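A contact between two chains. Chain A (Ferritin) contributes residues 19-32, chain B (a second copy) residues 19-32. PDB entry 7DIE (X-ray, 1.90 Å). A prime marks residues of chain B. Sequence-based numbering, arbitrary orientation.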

# COMPACT_ATOMS: atom_id res chain seq x y z
N HIS A 19 45.05 -28.71 1.64
CA HIS A 19 43.67 -29.01 1.30
C HIS A 19 43.08 -27.93 0.38
O HIS A 19 42.27 -28.25 -0.50
CB HIS A 19 42.81 -29.15 2.55
CG HIS A 19 41.41 -29.53 2.21
ND1 HIS A 19 41.11 -30.74 1.61
CD2 HIS A 19 40.26 -28.82 2.23
CE1 HIS A 19 39.82 -30.77 1.33
NE2 HIS A 19 39.29 -29.62 1.70
N TYR A 20 43.47 -26.67 0.56
CA TYR A 20 43.07 -25.65 -0.43
C TYR A 20 43.49 -26.08 -1.83
O TYR A 20 42.71 -25.99 -2.79
CB TYR A 20 43.68 -24.29 -0.07
CG TYR A 20 43.27 -23.15 -1.00
CD1 TYR A 20 43.84 -23.02 -2.26
CD2 TYR A 20 42.34 -22.20 -0.60
CE1 TYR A 20 43.47 -21.98 -3.11
CE2 TYR A 20 41.98 -21.14 -1.44
CZ TYR A 20 42.55 -21.04 -2.70
OH TYR A 20 42.20 -20.01 -3.57
N ASN A 21 44.74 -26.54 -1.98
CA ASN A 21 45.20 -26.98 -3.30
C ASN A 21 44.39 -28.16 -3.81
O ASN A 21 44.20 -28.30 -5.02
CB ASN A 21 46.70 -27.34 -3.25
CG ASN A 21 47.60 -26.12 -3.24
OD1 ASN A 21 48.02 -25.65 -4.29
ND2 ASN A 21 47.88 -25.60 -2.05
N VAL A 22 43.92 -29.03 -2.91
CA VAL A 22 43.13 -30.18 -3.36
C VAL A 22 41.74 -29.73 -3.82
O VAL A 22 41.22 -30.23 -4.83
CB VAL A 22 43.05 -31.23 -2.24
CG1 VAL A 22 42.05 -32.34 -2.61
CG2 VAL A 22 44.45 -31.83 -1.98
N GLU A 23 41.13 -28.78 -3.10
CA GLU A 23 39.84 -28.25 -3.58
C GLU A 23 40.00 -27.51 -4.90
O GLU A 23 39.13 -27.58 -5.78
CB GLU A 23 39.23 -27.31 -2.53
CG GLU A 23 38.99 -27.95 -1.15
CD GLU A 23 37.63 -28.63 -1.04
OE1 GLU A 23 37.01 -28.92 -2.09
OE2 GLU A 23 37.19 -28.86 0.10
N LEU A 24 41.10 -26.77 -5.06
CA LEU A 24 41.37 -26.09 -6.32
C LEU A 24 41.69 -27.09 -7.42
O LEU A 24 41.34 -26.87 -8.59
CB LEU A 24 42.53 -25.10 -6.14
CG LEU A 24 43.04 -24.36 -7.39
CD1 LEU A 24 41.89 -23.62 -8.09
CD2 LEU A 24 44.19 -23.39 -7.01
N CYS A 25 42.37 -28.18 -7.08
CA CYS A 25 42.61 -29.20 -8.10
C CYS A 25 41.28 -29.73 -8.62
O CYS A 25 41.09 -29.89 -9.84
CB CYS A 25 43.48 -30.32 -7.51
SG CYS A 25 43.90 -31.61 -8.70
N ALA A 26 40.32 -29.94 -7.72
CA ALA A 26 38.99 -30.38 -8.10
C ALA A 26 38.31 -29.34 -8.98
O ALA A 26 37.74 -29.68 -10.02
CB ALA A 26 38.15 -30.67 -6.86
N ALA A 27 38.35 -28.07 -8.56
CA ALA A 27 37.77 -27.00 -9.37
C ALA A 27 38.37 -26.98 -10.76
O ALA A 27 37.65 -26.94 -11.77
CB ALA A 27 37.98 -25.64 -8.69
N ASN A 28 39.71 -27.00 -10.83
CA ASN A 28 40.41 -27.02 -12.11
C ASN A 28 40.00 -28.21 -12.96
O ASN A 28 39.80 -28.07 -14.17
CB ASN A 28 41.93 -27.04 -11.87
CG ASN A 28 42.46 -25.68 -11.46
OD1 ASN A 28 41.85 -24.66 -11.77
ND2 ASN A 28 43.61 -25.66 -10.77
N LEU A 29 39.89 -29.39 -12.35
CA LEU A 29 39.44 -30.56 -13.11
C LEU A 29 38.01 -30.37 -13.60
O LEU A 29 37.70 -30.67 -14.77
CB LEU A 29 39.56 -31.83 -12.25
CG LEU A 29 39.01 -33.06 -12.99
CD1 LEU A 29 39.88 -33.42 -14.20
CD2 LEU A 29 38.83 -34.25 -12.07
N TYR A 30 37.13 -29.85 -12.75
CA TYR A 30 35.72 -29.73 -13.14
C TYR A 30 35.53 -28.73 -14.27
O TYR A 30 34.70 -28.94 -15.17
CB TYR A 30 34.85 -29.36 -11.92
CG TYR A 30 34.89 -30.41 -10.83
CD1 TYR A 30 35.24 -31.72 -11.13
CD2 TYR A 30 34.61 -30.09 -9.49
CE1 TYR A 30 35.31 -32.71 -10.14
CE2 TYR A 30 34.67 -31.07 -8.49
CZ TYR A 30 35.03 -32.38 -8.83
OH TYR A 30 35.11 -33.37 -7.87
N PHE A 31 36.29 -27.63 -14.27
CA PHE A 31 36.17 -26.71 -15.41
C PHE A 31 36.69 -27.36 -16.68
O PHE A 31 36.13 -27.15 -17.77
CB PHE A 31 36.89 -25.39 -15.10
CG PHE A 31 36.20 -24.57 -14.04
CD1 PHE A 31 34.86 -24.23 -14.17
CD2 PHE A 31 36.88 -24.17 -12.90
CE1 PHE A 31 34.21 -23.47 -13.20
CE2 PHE A 31 36.25 -23.42 -11.92
CZ PHE A 31 34.90 -23.07 -12.07
N HIS A 32 37.78 -28.13 -16.58
CA HIS A 32 38.23 -28.92 -17.73
C HIS A 32 37.14 -29.89 -18.19
O HIS A 32 36.78 -29.94 -19.38
CB HIS A 32 39.52 -29.68 -17.37
CG HIS A 32 39.94 -30.69 -18.39
ND1 HIS A 32 40.41 -30.34 -19.64
CD2 HIS A 32 39.95 -32.04 -18.35
CE1 HIS A 32 40.69 -31.43 -20.32
NE2 HIS A 32 40.43 -32.48 -19.56
N HIS B 19 45.46 -18.10 -21.74
CA HIS B 19 45.12 -16.87 -21.03
C HIS B 19 44.29 -17.17 -19.78
O HIS B 19 44.44 -16.48 -18.76
CB HIS B 19 44.39 -15.88 -21.93
CG HIS B 19 44.07 -14.62 -21.20
ND1 HIS B 19 45.05 -13.75 -20.77
CD2 HIS B 19 42.91 -14.14 -20.69
CE1 HIS B 19 44.50 -12.77 -20.08
NE2 HIS B 19 43.20 -12.99 -20.02
N TYR B 20 43.42 -18.18 -19.83
CA TYR B 20 42.74 -18.62 -18.62
C TYR B 20 43.75 -18.96 -17.52
O TYR B 20 43.59 -18.55 -16.36
CB TYR B 20 41.84 -19.83 -18.93
CG TYR B 20 41.04 -20.37 -17.74
CD1 TYR B 20 41.66 -21.12 -16.74
CD2 TYR B 20 39.67 -20.15 -17.63
CE1 TYR B 20 40.95 -21.61 -15.66
CE2 TYR B 20 38.94 -20.67 -16.56
CZ TYR B 20 39.59 -21.40 -15.58
OH TYR B 20 38.89 -21.90 -14.50
N ASN B 21 44.81 -19.70 -17.88
CA ASN B 21 45.82 -20.05 -16.88
C ASN B 21 46.52 -18.81 -16.34
O ASN B 21 46.93 -18.79 -15.17
CB ASN B 21 46.85 -21.01 -17.49
CG ASN B 21 46.35 -22.43 -17.55
OD1 ASN B 21 46.58 -23.21 -16.63
ND2 ASN B 21 45.64 -22.78 -18.62
N VAL B 22 46.68 -17.77 -17.16
CA VAL B 22 47.30 -16.55 -16.66
C VAL B 22 46.38 -15.83 -15.68
O VAL B 22 46.84 -15.31 -14.65
CB VAL B 22 47.68 -15.64 -17.84
CG1 VAL B 22 48.20 -14.30 -17.35
CG2 VAL B 22 48.71 -16.34 -18.71
N GLU B 23 45.08 -15.78 -15.97
CA GLU B 23 44.14 -15.16 -15.03
C GLU B 23 44.09 -15.94 -13.73
O GLU B 23 44.01 -15.36 -12.64
CB GLU B 23 42.74 -15.08 -15.65
CG GLU B 23 42.63 -14.26 -16.97
CD GLU B 23 42.41 -12.75 -16.73
OE1 GLU B 23 42.68 -12.25 -15.62
OE2 GLU B 23 41.99 -12.04 -17.68
N LEU B 24 44.10 -17.27 -13.83
CA LEU B 24 44.14 -18.11 -12.64
C LEU B 24 45.45 -17.93 -11.89
O LEU B 24 45.48 -17.99 -10.65
CB LEU B 24 43.96 -19.58 -13.02
CG LEU B 24 44.09 -20.61 -11.89
CD1 LEU B 24 43.12 -20.33 -10.72
CD2 LEU B 24 43.84 -21.99 -12.46
N CYS B 25 46.54 -17.73 -12.62
CA CYS B 25 47.80 -17.52 -11.92
C CYS B 25 47.73 -16.23 -11.12
O CYS B 25 48.20 -16.17 -9.98
CB CYS B 25 48.96 -17.51 -12.92
SG CYS B 25 50.58 -17.15 -12.19
N ALA B 26 47.08 -15.21 -11.68
CA ALA B 26 46.85 -13.97 -10.95
C ALA B 26 45.98 -14.21 -9.72
O ALA B 26 46.30 -13.77 -8.62
CB ALA B 26 46.23 -12.92 -11.87
N ALA B 27 44.86 -14.93 -9.90
CA ALA B 27 43.97 -15.22 -8.77
C ALA B 27 44.72 -15.96 -7.67
O ALA B 27 44.65 -15.60 -6.49
CB ALA B 27 42.77 -16.06 -9.24
N ASN B 28 45.47 -17.00 -8.06
CA ASN B 28 46.28 -17.75 -7.09
C ASN B 28 47.26 -16.84 -6.35
O ASN B 28 47.43 -16.96 -5.13
CB ASN B 28 47.03 -18.88 -7.81
CG ASN B 28 46.12 -20.06 -8.11
OD1 ASN B 28 45.12 -20.24 -7.42
ND2 ASN B 28 46.45 -20.86 -9.12
N LEU B 29 47.94 -15.95 -7.07
CA LEU B 29 48.87 -15.04 -6.41
C LEU B 29 48.13 -14.10 -5.46
O LEU B 29 48.59 -13.85 -4.34
CB LEU B 29 49.65 -14.23 -7.45
CG LEU B 29 50.63 -13.23 -6.81
CD1 LEU B 29 51.71 -13.97 -6.04
CD2 LEU B 29 51.26 -12.29 -7.84
N TYR B 30 46.97 -13.58 -5.89
CA TYR B 30 46.25 -12.64 -5.04
C TYR B 30 45.76 -13.31 -3.76
O TYR B 30 45.78 -12.70 -2.68
CB TYR B 30 45.10 -11.99 -5.81
CG TYR B 30 45.60 -11.23 -7.03
CD1 TYR B 30 46.90 -10.74 -7.07
CD2 TYR B 30 44.77 -10.99 -8.14
CE1 TYR B 30 47.39 -10.04 -8.18
CE2 TYR B 30 45.25 -10.30 -9.27
CZ TYR B 30 46.57 -9.83 -9.27
OH TYR B 30 47.08 -9.15 -10.36
N PHE B 31 45.28 -14.56 -3.83
CA PHE B 31 44.85 -15.20 -2.59
C PHE B 31 46.05 -15.43 -1.67
O PHE B 31 45.95 -15.24 -0.45
CB PHE B 31 44.12 -16.51 -2.92
CG PHE B 31 42.76 -16.29 -3.53
CD1 PHE B 31 41.82 -15.48 -2.89
CD2 PHE B 31 42.42 -16.87 -4.75
CE1 PHE B 31 40.57 -15.26 -3.44
CE2 PHE B 31 41.17 -16.66 -5.31
CZ PHE B 31 40.24 -15.85 -4.66
N HIS B 32 47.20 -15.80 -2.24
CA HIS B 32 48.44 -15.87 -1.47
C HIS B 32 48.80 -14.51 -0.86
O HIS B 32 49.09 -14.41 0.33
CB HIS B 32 49.57 -16.38 -2.36
CG HIS B 32 50.93 -16.25 -1.74
ND1 HIS B 32 51.35 -17.05 -0.69
CD2 HIS B 32 51.97 -15.43 -2.03
CE1 HIS B 32 52.58 -16.71 -0.35
NE2 HIS B 32 52.99 -15.74 -1.15
O HOH W 1 42.68 -19.75 -6.41
O HOH W 2 46.07 -23.81 -10.19
O HOH W 3 39.92 -22.92 -11.88

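The two helices run nearly antiparallel, at 157°, with axes 13.6 Å apart at closest approach, so side chains rather than backbones make the contact, and no direct hydrogen bond crosses it. Along chain B the contact begins at Tyr20′, whose CA-to-CB bond points toward chain A and whose t rotamer carries the phenol across the gap. Its OH lies 3.4 Å from CD2 of Phe31, approaching the ring obliquely. Tyr20′ OH is 3.0 Å from water 3, which donates to Asn28 OD1 at 2.6 Å and so links the two side chains. One turn on, Leu24′ also points toward chain A. Its CD1 meets Leu24 CD1 at 4.4 Å, a loose apolar contact between equivalent residues, while its CD2 packs 3.4 Å from Asn28 OD1. Asn28′ leaves its helix sideways, but the end of its side chain comes nearer chain A. Its OD1 sits 3.3 Å from Leu24 CD2 and accepts a hydrogen bond from water 1 at 2.7 Å; that water lies 2.9 Å from Tyr20 OH. Water 2 accepts from both amides, at 3.2 Å from Asn28′ ND2 and 3.1 Å from Asn28 ND2. Finally, Phe31′ CD2 lies 3.4 Å from Tyr20 OH, repeating the first contact with the chains exchanged.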